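Local coordinates for putative transporter (Clostridium difficile 630, PDB 3LV9), which is a putative membrane transporter of the UPF0053 family, possibly able to bind FAD, represented here by its paired CBS domains, at residues Y59-K64 with G71-R76. Sequence-based numbering, arbitrary orientation.
Sequences YPVCRK and GFVHIR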
loop_
_atom_site.group_PDB
_atom_site.type_symbol
_atom_site.label_atom_id
_atom_site.label_comp_id
_atom_site.label_asym_id
_atom_site.label_seq_id
_atom_site.Cartn_x
_atom_site.Cartn_y
_atom_site.Cartn_z
ATOM N N TYR A 59 -3.413 -7.619 -5.372
ATOM C CA TYR A 59 -2.982 -8.828 -6.040
ATOM C C TYR A 59 -3.889 -9.146 -7.194
ATOM O O TYR A 59 -5.103 -9.213 -7.049
ATOM C CB TYR A 59 -2.961 -10.012 -5.108
ATOM C CG TYR A 59 -1.898 -9.988 -4.029
ATOM C CD1 TYR A 59 -0.711 -10.741 -4.167
ATOM C CD2 TYR A 59 -2.083 -9.271 -2.860
ATOM C CE1 TYR A 59 0.275 -10.748 -3.164
ATOM C CE2 TYR A 59 -1.087 -9.262 -1.833
ATOM C CZ TYR A 59 0.072 -10.016 -2.003
ATOM O OH TYR A 59 1.058 -10.024 -1.021
ATOM N N PRO A 60 -3.294 -9.389 -8.345
ATOM C CA PRO A 60 -4.014 -9.990 -9.417
ATOM C C PRO A 60 -4.495 -11.392 -9.081
ATOM O O PRO A 60 -3.850 -12.077 -8.334
ATOM C CB PRO A 60 -3.001 -10.025 -10.547
ATOM C CG PRO A 60 -1.691 -10.100 -9.869
ATOM C CD PRO A 60 -1.839 -9.403 -8.560
ATOM N N VAL A 61 -5.652 -11.757 -9.640
ATOM C CA VAL A 61 -6.249 -13.035 -9.515
ATOM C C VAL A 61 -6.208 -13.669 -10.926
ATOM O O VAL A 61 -6.570 -13.015 -11.934
ATOM C CB VAL A 61 -7.704 -12.887 -9.038
ATOM C CG1 VAL A 61 -8.430 -14.190 -9.099
ATOM C CG2 VAL A 61 -7.746 -12.315 -7.639
ATOM N N CYS A 62 -5.735 -14.908 -10.979
ATOM C CA CYS A 62 -5.604 -15.709 -12.194
ATOM C C CYS A 62 -6.420 -16.971 -12.168
ATOM O O CYS A 62 -6.575 -17.569 -11.147
ATOM C CB CYS A 62 -4.170 -16.175 -12.392
ATOM S SG CYS A 62 -2.947 -15.018 -12.194
ATOM N N ARG A 63 -6.876 -17.392 -13.328
ATOM C CA ARG A 63 -7.490 -18.691 -13.531
ATOM C C ARG A 63 -6.461 -19.527 -14.247
ATOM O O ARG A 63 -6.059 -19.219 -15.368
ATOM C CB ARG A 63 -8.768 -18.515 -14.366
ATOM C CG ARG A 63 -9.473 -19.755 -14.935
ATOM C CD ARG A 63 -10.831 -19.341 -15.595
ATOM N NE ARG A 63 -11.833 -19.028 -14.550
ATOM C CZ ARG A 63 -12.915 -18.235 -14.683
ATOM N NH1 ARG A 63 -13.205 -17.629 -15.835
ATOM N NH2 ARG A 63 -13.727 -18.029 -13.635
ATOM N N LYS A 64 -5.990 -20.554 -13.559
ATOM C CA LYS A 64 -5.094 -21.568 -14.131
ATOM C C LYS A 64 -3.652 -21.114 -14.332
ATOM O O LYS A 64 -2.729 -21.725 -13.794
ATOM C CB LYS A 64 -5.664 -22.167 -15.443
ATOM C CG LYS A 64 -6.811 -23.163 -15.256
ATOM C CD LYS A 64 -6.546 -24.134 -14.099
ATOM C CE LYS A 64 -6.903 -25.590 -14.418
ATOM N NZ LYS A 64 -6.477 -26.512 -13.284
ATOM N N GLY A 71 -8.842 -10.219 -12.785
ATOM C CA GLY A 71 -8.979 -8.888 -12.190
ATOM C C GLY A 71 -7.978 -8.817 -11.084
ATOM O O GLY A 71 -6.988 -9.513 -11.134
ATOM N N PHE A 72 -8.219 -7.988 -10.082
ATOM C CA PHE A 72 -7.369 -8.007 -8.919
ATOM C C PHE A 72 -8.155 -7.862 -7.631
ATOM O O PHE A 72 -9.351 -7.564 -7.628
ATOM C CB PHE A 72 -6.315 -6.926 -9.009
ATOM C CG PHE A 72 -6.798 -5.552 -8.618
ATOM C CD1 PHE A 72 -6.584 -5.081 -7.343
ATOM C CD2 PHE A 72 -7.389 -4.713 -9.561
ATOM C CE1 PHE A 72 -6.965 -3.776 -6.976
ATOM C CE2 PHE A 72 -7.792 -3.392 -9.219
ATOM C CZ PHE A 72 -7.582 -2.925 -7.918
ATOM N N VAL A 73 -7.462 -8.083 -6.528
ATOM C CA VAL A 73 -8.089 -7.933 -5.276
ATOM C C VAL A 73 -7.182 -7.140 -4.394
ATOM O O VAL A 73 -5.974 -7.118 -4.595
ATOM C CB VAL A 73 -8.440 -9.292 -4.644
ATOM C CG1 VAL A 73 -9.562 -9.926 -5.427
ATOM C CG2 VAL A 73 -7.215 -10.212 -4.572
ATOM N N HIS A 74 -7.796 -6.465 -3.428
ATOM C CA HIS A 74 -7.079 -5.694 -2.437
ATOM C C HIS A 74 -7.053 -6.472 -1.136
ATOM O O HIS A 74 -8.055 -7.072 -0.716
ATOM C CB HIS A 74 -7.791 -4.370 -2.226
ATOM C CG HIS A 74 -7.009 -3.386 -1.433
ATOM N ND1 HIS A 74 -6.587 -3.636 -0.142
ATOM C CD2 HIS A 74 -6.564 -2.149 -1.749
ATOM C CE1 HIS A 74 -5.899 -2.598 0.297
ATOM N NE2 HIS A 74 -5.861 -1.686 -0.663
ATOM N N ILE A 75 -5.919 -6.408 -0.469
ATOM C CA ILE A 75 -5.663 -7.169 0.736
ATOM C C ILE A 75 -6.733 -6.945 1.871
ATOM O O ILE A 75 -7.043 -7.844 2.633
ATOM C CB ILE A 75 -4.193 -6.839 1.171
ATOM C CG1 ILE A 75 -3.551 -7.925 1.983
ATOM C CG2 ILE A 75 -4.084 -5.496 1.930
ATOM C CD1 ILE A 75 -2.332 -7.384 2.740
ATOM N N ARG A 76 -7.299 -5.746 1.982
ATOM C CA ARG A 76 -8.210 -5.427 3.089
ATOM C C ARG A 76 -9.519 -6.138 2.941
ATOM O O ARG A 76 -10.123 -6.615 3.924
ATOM C CB ARG A 76 -8.510 -3.937 3.159
ATOM C CG ARG A 76 -7.618 -3.247 4.109
ATOM C CD ARG A 76 -8.090 -1.853 4.411
ATOM N NE ARG A 76 -8.200 -1.014 3.230
ATOM C CZ ARG A 76 -7.245 -0.207 2.748
ATOM N NH1 ARG A 76 -7.510 0.518 1.661
ATOM N NH2 ARG A 76 -6.038 -0.108 3.321
#
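Tyr59 and Val73 face each other as an antiparallel hydrogen-bonded pair and exchange two short backbone bonds, Tyr59 N to Val73 O at 2.7 Å and Val73 N back to Tyr59 O. The first runs nearly straight out from the Val73 carbonyl, whereas Val73 N meets Tyr59 O from 26° off the carbonyl plane. Further along, Val61 N donates to Gly71 O at 3.0 Å, a nearly linear bond at its hydrogen (172°), and the same oxygen takes a CA-H···O contact from Pro60 CA. Between these paired rungs, Pro60 and Phe72 form the non-hydrogen-bonded pair, with Pro60 CA 3.9 Å from Phe72 CB; the missing N-H of Pro60 therefore costs no bond between these two strands.

The closest side-chain packing is on the face carrying Tyr59, Val61 and Val73. Val61 CG2 wedges against both Val73 methyls, 3.7 Å from CG1, the two side chains crossing at about a right angle. Val73 CG1 is anti to its carbonyl carbon (chi1 -70°), which puts CG2 between the backbone N and that carbon, where it touches Tyr59 O. On the other face the packing is sparser: Phe72 CB lies 3.2 Å from Tyr59 O, but the ring leads away to Arg58 and Arg95. Beyond the last bridge the segments part, with Arg63 exposed and salt-bridged to Glu40, while Cys62 turns from the hairpin partner into a disulfide with Cys37.

This is the β-hairpin of the first CBS domain, running directly into helix 75-85. His74 caps that helix by accepting Arg76 N at ND1. Buried backbone polar groups are thus matched across the strands beside an apolar face of Val61, Val73 and Tyr59 CB, while the salt bridges of Arg63 with Glu40 and of Arg76 with Glu137 of the second subunit lie away from the paired rungs.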